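Local coordinates for protein putative cytosine/guanine deaminase (PDB 2PAJ) that catalyses the zinc-dependent deamination of isoxanthopterin and related pterins, as a member of the amidohydrolase superfamily, at residues A[191-196]-A[217-222]; A[202-207]-A[211-216]; A[237-242]-A[278-283]. One frame throughout, in Å; residues are numbered along the deposited sequence.

Contact 1 (A[191-196]-A[217-222]); sequences DAYVAD and MAPTTV
Tyr193 OH is hydrogen-bonded to the backbone oxygen of Arg168, in strand 163-168, with Met217, at the end of strand 213-217, and Pro219 of the loop that follows beside it. Tyr193 OH lies 3.2 Å from Pro219 N, but a proline nitrogen carries no N-H and cannot donate. The tyrosine sits on helix 190-203 with CG anti to the backbone N (chi1 -165°), which sends the ring across from the helix to the loop. Met217 CG likewise lies anti to its backbone N, and the chain then bends at chi2 and chi3, which brings the methyl obliquely to the phenol end of the ring, with CE 3.2 Å from Tyr193 CZ. The sulfur stands farther back, SD being 5.1 Å from the ring centroid and 32° off its normal, so this is a Met-aromatic contact led by the methyl group. Pro219 crosses the tyrosine at about a right angle, and its CG approaches Tyr193 CE2 at 4.2 Å. A flexible thioether and a rigid pyrrolidine ring suit this place because both offer apolar carbon to the aromatic ring without asking for a bond. Arg168 adds a cation-pi contact with Tyr193 and a salt bridge to Asp196, about one helical turn on. Tyrosine therefore does two jobs: its ring packs between an outer helix of the barrel and the loop following strand 213-217, and its hydroxyl bonds to a backbone carbonyl of the neighbouring strand, joining helix, strand and loop close to the zinc-bearing end of the barrel.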
loop_
_atom_site.group_PDB
_atom_site.type_symbol
_atom_site.label_atom_id
_atom_site.label_comp_id
_atom_site.label_asym_id
_atom_site.label_seq_id
_atom_site.Cartn_x
_atom_site.Cartn_y
_atom_site.Cartn_z
ATOM N N ASP A 191 -23.870 -4.945 13.372
ATOM C CA ASP A 191 -24.708 -4.166 12.453
ATOM C C ASP A 191 -24.193 -2.752 12.247
ATOM O O ASP A 191 -24.351 -2.175 11.178
ATOM C CB ASP A 191 -26.137 -4.115 12.982
ATOM C CG ASP A 191 -26.562 -5.437 13.589
ATOM O OD1 ASP A 191 -27.150 -6.282 12.870
ATOM O OD2 ASP A 191 -26.270 -5.643 14.791
ATOM N N ALA A 192 -23.581 -2.181 13.270
ATOM C CA ALA A 192 -23.056 -0.836 13.121
ATOM C C ALA A 192 -21.962 -0.874 12.053
ATOM O O ALA A 192 -21.929 -0.032 11.143
ATOM C CB ALA A 192 -22.501 -0.340 14.451
ATOM N N TYR A 193 -21.091 -1.878 12.172
ATOM C CA TYR A 193 -19.974 -2.112 11.258
ATOM C C TYR A 193 -20.547 -2.253 9.849
ATOM O O TYR A 193 -20.265 -1.440 8.963
ATOM C CB TYR A 193 -19.262 -3.409 11.658
ATOM C CG TYR A 193 -17.873 -3.644 11.068
ATOM C CD1 TYR A 193 -17.464 -3.016 9.884
ATOM C CD2 TYR A 193 -16.979 -4.537 11.685
ATOM C CE1 TYR A 193 -16.203 -3.269 9.326
ATOM C CE2 TYR A 193 -15.715 -4.802 11.140
ATOM C CZ TYR A 193 -15.336 -4.163 9.960
ATOM O OH TYR A 193 -14.092 -4.416 9.416
ATOM N N VAL A 194 -21.366 -3.283 9.657
ATOM C CA VAL A 194 -21.983 -3.540 8.362
ATOM C C VAL A 194 -22.614 -2.293 7.760
ATOM O O VAL A 194 -22.438 -1.999 6.587
ATOM C CB VAL A 194 -23.072 -4.631 8.478
ATOM C CG1 VAL A 194 -23.639 -4.957 7.108
ATOM C CG2 VAL A 194 -22.492 -5.870 9.129
ATOM N N ALA A 195 -23.355 -1.562 8.580
ATOM C CA ALA A 195 -24.022 -0.357 8.132
ATOM C C ALA A 195 -23.020 0.641 7.569
ATOM O O ALA A 195 -23.217 1.205 6.490
ATOM C CB ALA A 195 -24.790 0.266 9.294
ATOM N N ASP A 196 -21.931 0.836 8.300
ATOM C CA ASP A 196 -20.909 1.784 7.898
ATOM C C ASP A 196 -20.306 1.458 6.554
ATOM O O ASP A 196 -20.078 2.344 5.729
ATOM C CB ASP A 196 -19.804 1.837 8.941
ATOM C CG ASP A 196 -18.978 3.094 8.832
ATOM O OD1 ASP A 196 -17.902 3.155 9.469
ATOM O OD2 ASP A 196 -19.414 4.024 8.112
ATOM N N MET A 217 -13.644 -4.744 2.972
ATOM C CA MET A 217 -14.066 -5.343 4.244
ATOM C C MET A 217 -12.814 -5.872 4.951
ATOM O O MET A 217 -12.247 -6.866 4.509
ATOM C CB MET A 217 -15.018 -6.505 3.931
ATOM C CG MET A 217 -15.582 -7.280 5.126
ATOM S SD MET A 217 -16.820 -6.374 6.074
ATOM C CE MET A 217 -16.037 -6.258 7.632
ATOM N N ALA A 218 -12.407 -5.247 6.056
ATOM C CA ALA A 218 -11.176 -5.662 6.733
ATOM C C ALA A 218 -11.107 -5.796 8.260
ATOM O O ALA A 218 -10.334 -5.092 8.915
ATOM C CB ALA A 218 -10.038 -4.753 6.270
ATOM N N PRO A 219 -11.885 -6.716 8.844
ATOM C CA PRO A 219 -11.834 -6.882 10.303
ATOM C C PRO A 219 -10.372 -7.129 10.724
ATOM O O PRO A 219 -9.762 -8.111 10.299
ATOM C CB PRO A 219 -12.714 -8.108 10.534
ATOM C CG PRO A 219 -13.705 -8.028 9.401
ATOM C CD PRO A 219 -12.843 -7.651 8.230
ATOM N N THR A 220 -9.821 -6.250 11.559
ATOM C CA THR A 220 -8.423 -6.351 11.996
ATOM C C THR A 220 -7.770 -7.742 11.982
ATOM O O THR A 220 -7.015 -8.061 11.063
ATOM C CB THR A 220 -8.254 -5.735 13.378
ATOM O OG1 THR A 220 -9.097 -4.578 13.475
ATOM C CG2 THR A 220 -6.795 -5.306 13.581
ATOM N N THR A 221 -8.030 -8.548 13.007
ATOM C CA THR A 221 -7.490 -9.910 13.076
ATOM C C THR A 221 -8.699 -10.822 13.051
ATOM O O THR A 221 -9.196 -11.258 14.083
ATOM C CB THR A 221 -6.686 -10.156 14.366
ATOM O OG1 THR A 221 -5.727 -9.106 14.528
ATOM C CG2 THR A 221 -5.951 -11.501 14.291
ATOM N N VAL A 222 -9.165 -11.090 11.844
ATOM C CA VAL A 222 -10.345 -11.899 11.609
ATOM C C VAL A 222 -10.590 -13.100 12.545
ATOM O O VAL A 222 -11.741 -13.422 12.845
ATOM C CB VAL A 222 -10.370 -12.352 10.124
ATOM C CG1 VAL A 222 -9.708 -13.709 9.964
ATOM C CG2 VAL A 222 -11.787 -12.338 9.602
#

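Contact 2 (A[202-207]-A[211-216]); sequences ARYHDA and AMRRVV
His205 CB rests on Val215 CG2 at 3.9 Å, in the closely packed part of this turn, and the imidazole then runs alongside the strand. With CG anti to the backbone N (chi1 -169°), the ring presents its edge to the backbone, CD2 lying near Val215 N. Its NE2 stands over one face of the Arg214 guanidinium, 3.8 Å from Arg214 NE. Arg214 bends back at chi2 and chi3, so that NE makes a weak bond to Asp206 O; its NH2 lies 3.0 Å from Ala207 O. Ala211, whose small side chain points toward the turn, meets Asp206 CB with its own CB at 3.5 Å. A backbone hydrogen bond from Asp206 N to Arg213 O, 3.3 Å, closes the turn. Tyr204 belongs to the packed part too, its buried ring stacked on Phe154 of helix 149-159. In the TIM barrel of this family, helix 190-203 ends here and the chain reverses into strand 213-217 at the end of the barrel away from the metal. On the outer side, at the partly exposed Arg213 and Asp206, water takes over. Arg213, extended, reaches the edge of the buried Tyr204 ring through NH1, its guanidinium almost perpendicular to the ring, and that same NH1 donates to a water weakly tied to Arg203 O. A second water joins Asp206 OD2 to Met212 N, while Asp206 OD1 accepts from Ser208 N.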
loop_
_atom_site.group_PDB
_atom_site.type_symbol
_atom_site.label_atom_id
_atom_site.label_comp_id
_atom_site.label_asym_id
_atom_site.label_seq_id
_atom_site.Cartn_x
_atom_site.Cartn_y
_atom_site.Cartn_z
ATOM N N ALA A 202 -21.145 2.924 -0.904
ATOM C CA ALA A 202 -21.947 3.751 -1.795
ATOM C C ALA A 202 -21.354 5.132 -1.992
ATOM O O ALA A 202 -21.555 5.747 -3.027
ATOM C CB ALA A 202 -23.354 3.869 -1.253
ATOM N N ARG A 203 -20.610 5.609 -1.004
ATOM C CA ARG A 203 -20.036 6.937 -1.065
ATOM C C ARG A 203 -18.720 7.053 -1.822
ATOM O O ARG A 203 -18.584 7.908 -2.698
ATOM C CB ARG A 203 -19.850 7.452 0.358
ATOM C CG ARG A 203 -19.574 8.937 0.523
ATOM C CD ARG A 203 -19.207 9.160 1.986
ATOM N NE ARG A 203 -19.238 10.544 2.477
ATOM C CZ ARG A 203 -18.620 11.568 1.900
ATOM N NH1 ARG A 203 -17.917 11.376 0.789
ATOM N NH2 ARG A 203 -18.687 12.777 2.449
ATOM N N TYR A 204 -17.756 6.192 -1.499
ATOM C CA TYR A 204 -16.433 6.268 -2.115
ATOM C C TYR A 204 -15.968 5.211 -3.115
ATOM O O TYR A 204 -15.197 5.520 -4.024
ATOM C CB TYR A 204 -15.377 6.323 -1.030
ATOM C CG TYR A 204 -15.562 7.405 -0.013
ATOM C CD1 TYR A 204 -16.005 7.099 1.275
ATOM C CD2 TYR A 204 -15.219 8.730 -0.308
ATOM C CE1 TYR A 204 -16.092 8.077 2.249
ATOM C CE2 TYR A 204 -15.306 9.720 0.658
ATOM C CZ TYR A 204 -15.738 9.385 1.935
ATOM O OH TYR A 204 -15.789 10.348 2.904
ATOM N N HIS A 205 -16.415 3.973 -2.944
ATOM C CA HIS A 205 -15.982 2.885 -3.817
ATOM C C HIS A 205 -16.353 2.991 -5.298
ATOM O O HIS A 205 -17.521 3.090 -5.661
ATOM C CB HIS A 205 -16.467 1.544 -3.260
ATOM C CG HIS A 205 -15.855 0.349 -3.924
ATOM N ND1 HIS A 205 -16.522 -0.402 -4.869
ATOM C CD2 HIS A 205 -14.644 -0.239 -3.768
ATOM C CE1 HIS A 205 -15.750 -1.401 -5.264
ATOM N NE2 HIS A 205 -14.605 -1.324 -4.610
ATOM N N ASP A 206 -15.318 2.982 -6.135
ATOM C CA ASP A 206 -15.427 3.024 -7.587
ATOM C C ASP A 206 -14.933 1.639 -8.009
ATOM O O ASP A 206 -13.871 1.207 -7.576
ATOM C CB ASP A 206 -14.513 4.110 -8.159
ATOM C CG ASP A 206 -14.468 4.100 -9.679
ATOM O OD1 ASP A 206 -14.831 3.072 -10.293
ATOM O OD2 ASP A 206 -14.053 5.115 -10.271
ATOM N N ALA A 207 -15.685 0.945 -8.853
ATOM C CA ALA A 207 -15.296 -0.392 -9.257
ATOM C C ALA A 207 -14.377 -0.519 -10.467
ATOM O O ALA A 207 -13.923 -1.628 -10.776
ATOM C CB ALA A 207 -16.527 -1.234 -9.463
ATOM N N ALA A 211 -9.647 2.892 -10.365
ATOM C CA ALA A 211 -10.367 3.759 -9.457
ATOM C C ALA A 211 -9.375 4.550 -8.592
ATOM O O ALA A 211 -8.305 4.057 -8.260
ATOM C CB ALA A 211 -11.289 2.914 -8.583
ATOM N N MET A 212 -9.727 5.784 -8.249
ATOM C CA MET A 212 -8.880 6.608 -7.400
ATOM C C MET A 212 -9.310 6.422 -5.955
ATOM O O MET A 212 -8.673 6.933 -5.033
ATOM C CB MET A 212 -8.981 8.081 -7.792
ATOM C CG MET A 212 -8.315 8.419 -9.115
ATOM S SD MET A 212 -6.565 7.961 -9.201
ATOM C CE MET A 212 -5.843 9.148 -8.075
ATOM N N ARG A 213 -10.405 5.686 -5.774
ATOM C CA ARG A 213 -10.948 5.391 -4.455
ATOM C C ARG A 213 -11.514 3.987 -4.377
ATOM O O ARG A 213 -12.183 3.525 -5.290
ATOM C CB ARG A 213 -12.018 6.404 -4.080
ATOM C CG ARG A 213 -11.428 7.661 -3.553
ATOM C CD ARG A 213 -12.428 8.766 -3.458
ATOM N NE ARG A 213 -11.825 9.906 -2.782
ATOM C CZ ARG A 213 -12.469 11.019 -2.461
ATOM N NH1 ARG A 213 -13.755 11.151 -2.770
ATOM N NH2 ARG A 213 -11.835 11.980 -1.796
ATOM N N ARG A 214 -11.230 3.317 -3.270
ATOM C CA ARG A 214 -11.684 1.959 -3.049
ATOM C C ARG A 214 -11.981 1.695 -1.592
ATOM O O ARG A 214 -11.454 2.368 -0.705
ATOM C CB ARG A 214 -10.627 0.973 -3.517
ATOM C CG ARG A 214 -10.579 0.825 -4.992
ATOM C CD ARG A 214 -10.716 -0.622 -5.351
ATOM N NE ARG A 214 -11.405 -0.771 -6.620
ATOM C CZ ARG A 214 -11.532 -1.922 -7.257
ATOM N NH1 ARG A 214 -11.011 -3.024 -6.735
ATOM N NH2 ARG A 214 -12.174 -1.970 -8.415
ATOM N N VAL A 215 -12.813 0.688 -1.357
ATOM C CA VAL A 215 -13.220 0.295 -0.016
ATOM C C VAL A 215 -13.194 -1.219 0.084
ATOM O O VAL A 215 -13.599 -1.900 -0.839
ATOM C CB VAL A 215 -14.663 0.788 0.291
ATOM C CG1 VAL A 215 -15.096 0.326 1.681
ATOM C CG2 VAL A 215 -14.741 2.308 0.176
ATOM N N VAL A 216 -12.696 -1.744 1.196
ATOM C CA VAL A 216 -12.666 -3.186 1.386
ATOM C C VAL A 216 -13.007 -3.579 2.837
ATOM O O VAL A 216 -12.734 -2.836 3.783
ATOM C CB VAL A 216 -11.274 -3.821 0.908
ATOM C CG1 VAL A 216 -10.316 -2.752 0.453
ATOM C CG2 VAL A 216 -10.631 -4.636 2.006
HETATM O O HOH W 1 -15.811 9.305 -4.138
HETATM O O HOH W 2 -12.138 6.637 -9.123
#

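Contact 3 (A[237-242]-A[278-283])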
loop_
_atom_site.group_PDB
_atom_site.type_symbol
_atom_site.label_atom_id
_atom_site.label_comp_id
_atom_site.label_asym_id
_atom_site.label_seq_id
_atom_site.Cartn_x
_atom_site.Cartn_y
_atom_site.Cartn_z
ATOM N N VAL A 237 -21.546 -9.834 2.902
ATOM C CA VAL A 237 -21.853 -8.433 2.655
ATOM C C VAL A 237 -20.851 -7.841 1.674
ATOM O O VAL A 237 -21.227 -7.153 0.718
ATOM C CB VAL A 237 -21.816 -7.627 3.954
ATOM C CG1 VAL A 237 -22.184 -6.184 3.685
ATOM C CG2 VAL A 237 -22.764 -8.243 4.958
ATOM N N ALA A 238 -19.571 -8.115 1.925
ATOM C CA ALA A 238 -18.490 -7.640 1.076
ATOM C C ALA A 238 -18.743 -8.108 -0.343
ATOM O O ALA A 238 -18.758 -7.315 -1.279
ATOM C CB ALA A 238 -17.162 -8.186 1.574
ATOM N N ARG A 239 -18.949 -9.408 -0.498
ATOM C CA ARG A 239 -19.192 -9.973 -1.814
ATOM C C ARG A 239 -20.464 -9.438 -2.446
ATOM O O ARG A 239 -20.523 -9.234 -3.657
ATOM C CB ARG A 239 -19.227 -11.492 -1.724
ATOM C CG ARG A 239 -17.882 -12.067 -1.318
ATOM C CD ARG A 239 -17.691 -13.446 -1.892
ATOM N NE ARG A 239 -16.339 -13.929 -1.666
ATOM C CZ ARG A 239 -15.930 -14.542 -0.567
ATOM N NH1 ARG A 239 -16.771 -14.757 0.422
ATOM N NH2 ARG A 239 -14.673 -14.936 -0.458
ATOM N N ARG A 240 -21.471 -9.199 -1.618
ATOM C CA ARG A 240 -22.737 -8.656 -2.087
ATOM C C ARG A 240 -22.534 -7.241 -2.631
ATOM O O ARG A 240 -23.180 -6.843 -3.585
ATOM C CB ARG A 240 -23.748 -8.612 -0.943
ATOM C CG ARG A 240 -25.113 -8.099 -1.355
ATOM C CD ARG A 240 -26.052 -8.038 -0.179
ATOM N NE ARG A 240 -25.761 -6.906 0.688
ATOM C CZ ARG A 240 -25.655 -6.997 2.007
ATOM N NH1 ARG A 240 -25.809 -8.177 2.604
ATOM N NH2 ARG A 240 -25.412 -5.912 2.733
ATOM N N LEU A 241 -21.643 -6.480 -2.006
ATOM C CA LEU A 241 -21.354 -5.116 -2.439
ATOM C C LEU A 241 -20.213 -5.075 -3.457
ATOM O O LEU A 241 -19.806 -3.998 -3.890
ATOM C CB LEU A 241 -20.985 -4.243 -1.236
ATOM C CG LEU A 241 -22.091 -3.914 -0.226
ATOM C CD1 LEU A 241 -21.546 -3.143 0.971
ATOM C CD2 LEU A 241 -23.153 -3.114 -0.936
ATOM N N GLY A 242 -19.702 -6.249 -3.828
ATOM C CA GLY A 242 -18.614 -6.325 -4.788
ATOM C C GLY A 242 -17.301 -5.768 -4.259
ATOM O O GLY A 242 -16.538 -5.142 -4.995
ATOM N N GLY A 278 -10.150 -17.056 -1.327
ATOM C CA GLY A 278 -10.548 -16.732 -2.684
ATOM C C GLY A 278 -9.730 -15.570 -3.181
ATOM O O GLY A 278 -9.178 -14.827 -2.388
ATOM N N SER A 279 -9.646 -15.415 -4.495
ATOM C CA SER A 279 -8.869 -14.331 -5.092
ATOM C C SER A 279 -9.456 -13.002 -4.661
ATOM O O SER A 279 -8.931 -11.935 -4.969
ATOM C CB SER A 279 -8.904 -14.454 -6.611
ATOM O OG SER A 279 -10.213 -14.768 -7.046
ATOM N N ASP A 280 -10.560 -13.120 -3.936
ATOM C CA ASP A 280 -11.361 -12.039 -3.376
ATOM C C ASP A 280 -10.651 -11.422 -2.165
ATOM O O ASP A 280 -10.709 -10.217 -1.930
ATOM C CB ASP A 280 -12.674 -12.670 -2.892
ATOM C CG ASP A 280 -13.896 -11.937 -3.361
ATOM O OD1 ASP A 280 -14.059 -10.754 -3.016
ATOM O OD2 ASP A 280 -14.711 -12.552 -4.076
ATOM N N VAL A 281 -9.993 -12.296 -1.406
ATOM C CA VAL A 281 -9.304 -11.972 -0.158
ATOM C C VAL A 281 -7.764 -11.979 -0.197
ATOM O O VAL A 281 -7.161 -12.600 -1.061
ATOM C CB VAL A 281 -9.736 -12.998 0.919
ATOM C CG1 VAL A 281 -9.469 -12.466 2.314
ATOM C CG2 VAL A 281 -11.185 -13.370 0.716
ATOM N N TRP A 282 -7.145 -11.287 0.759
ATOM C CA TRP A 282 -5.690 -11.264 0.894
ATOM C C TRP A 282 -5.321 -10.956 2.358
ATOM O O TRP A 282 -5.966 -10.148 3.021
ATOM C CB TRP A 282 -5.053 -10.281 -0.115
ATOM C CG TRP A 282 -4.765 -8.905 0.346
ATOM C CD1 TRP A 282 -3.634 -8.459 0.966
ATOM C CD2 TRP A 282 -5.595 -7.761 0.156
ATOM N NE1 TRP A 282 -3.705 -7.104 1.165
ATOM C CE2 TRP A 282 -4.901 -6.648 0.680
ATOM C CE3 TRP A 282 -6.861 -7.566 -0.409
ATOM C CZ2 TRP A 282 -5.435 -5.353 0.661
ATOM C CZ3 TRP A 282 -7.385 -6.290 -0.430
ATOM C CH2 TRP A 282 -6.672 -5.195 0.104
ATOM N N TYR A 283 -4.297 -11.635 2.869
ATOM C CA TYR A 283 -3.878 -11.451 4.257
ATOM C C TYR A 283 -2.524 -10.830 4.507
ATOM O O TYR A 283 -1.593 -10.972 3.717
ATOM C CB TYR A 283 -3.887 -12.774 5.009
ATOM C CG TYR A 283 -5.247 -13.398 5.157
ATOM C CD1 TYR A 283 -5.704 -14.329 4.229
ATOM C CD2 TYR A 283 -6.080 -13.061 6.232
ATOM C CE1 TYR A 283 -6.935 -14.906 4.361
ATOM C CE2 TYR A 283 -7.318 -13.636 6.373
ATOM C CZ TYR A 283 -7.740 -14.560 5.435
ATOM O OH TYR A 283 -8.963 -15.164 5.561
#
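Arg239, in the last turn of helix 228-240, faces Asp280, in the type I beta turn Gly278-Val281 that leads into strand 281-284, with their CA atoms 8.2 Å apart. That separation is too wide for backbones to meet, and a long side chain has to cross it. Arginine suits the task: its chain is extended from CG to NE, and chi4, 85°, turns the guanidinium across the end of the chain. Asp280 OD2 reaches the edge of that group near its plane and takes a hydrogen bond from Arg239 NE at 3.2 Å, weak though fairly straight at 153°. The carboxylate plane stands nearly perpendicular to the guanidinium, 87° away, so the salt bridge runs through one N-H and one oxygen rather than as a two-pronged pair. Arg239 NH1 bonds to the backbone oxygen of Asp275, in the loop before the turn, which gives the guanidinium a second hold and limits its rotation. Arg239 NH2 lies near carbon across this contact, Asp280 CB at 3.9 Å and Val281 CG2 at 4.0 Å. Glycine suits both ends: Gly242 closes the helix in a Schellman motif with positive phi, and Gly278 takes backbone angles open chiefly to glycine. Arg239, Asp280 and Val281 all touch Met245 of the intervening strand 244-248, to which strand 281-284 is paired in parallel. The arrangement belongs to the TIM-barrel fold of the amidohydrolases, with an outer helix tied by charge across one strand to the entry of the next.

The three contacts lie close together in the barrel wall, their centres 13 to 16 Å apart. Contacts 1 and 2 share helix 190-203, and their other segments adjoin at the end of strand 213-217, contact 2 being nested in the loop that contact 1 closes. Contact 3 touches both: Met217 CB packs on Ala238 CB at 3.6 Å, and His205 CE1 lies 3.8 Å from Gly242 O. Contact 1 comes nearest the metal, the side chain of Ala218 being about 10 Å from the zinc ion, and Thr220 is backbone-bonded to the zinc ligand His248. In contact 3 the Val281 side chain is about 11 Å from that of His248, whereas contact 2 lies away from the active site.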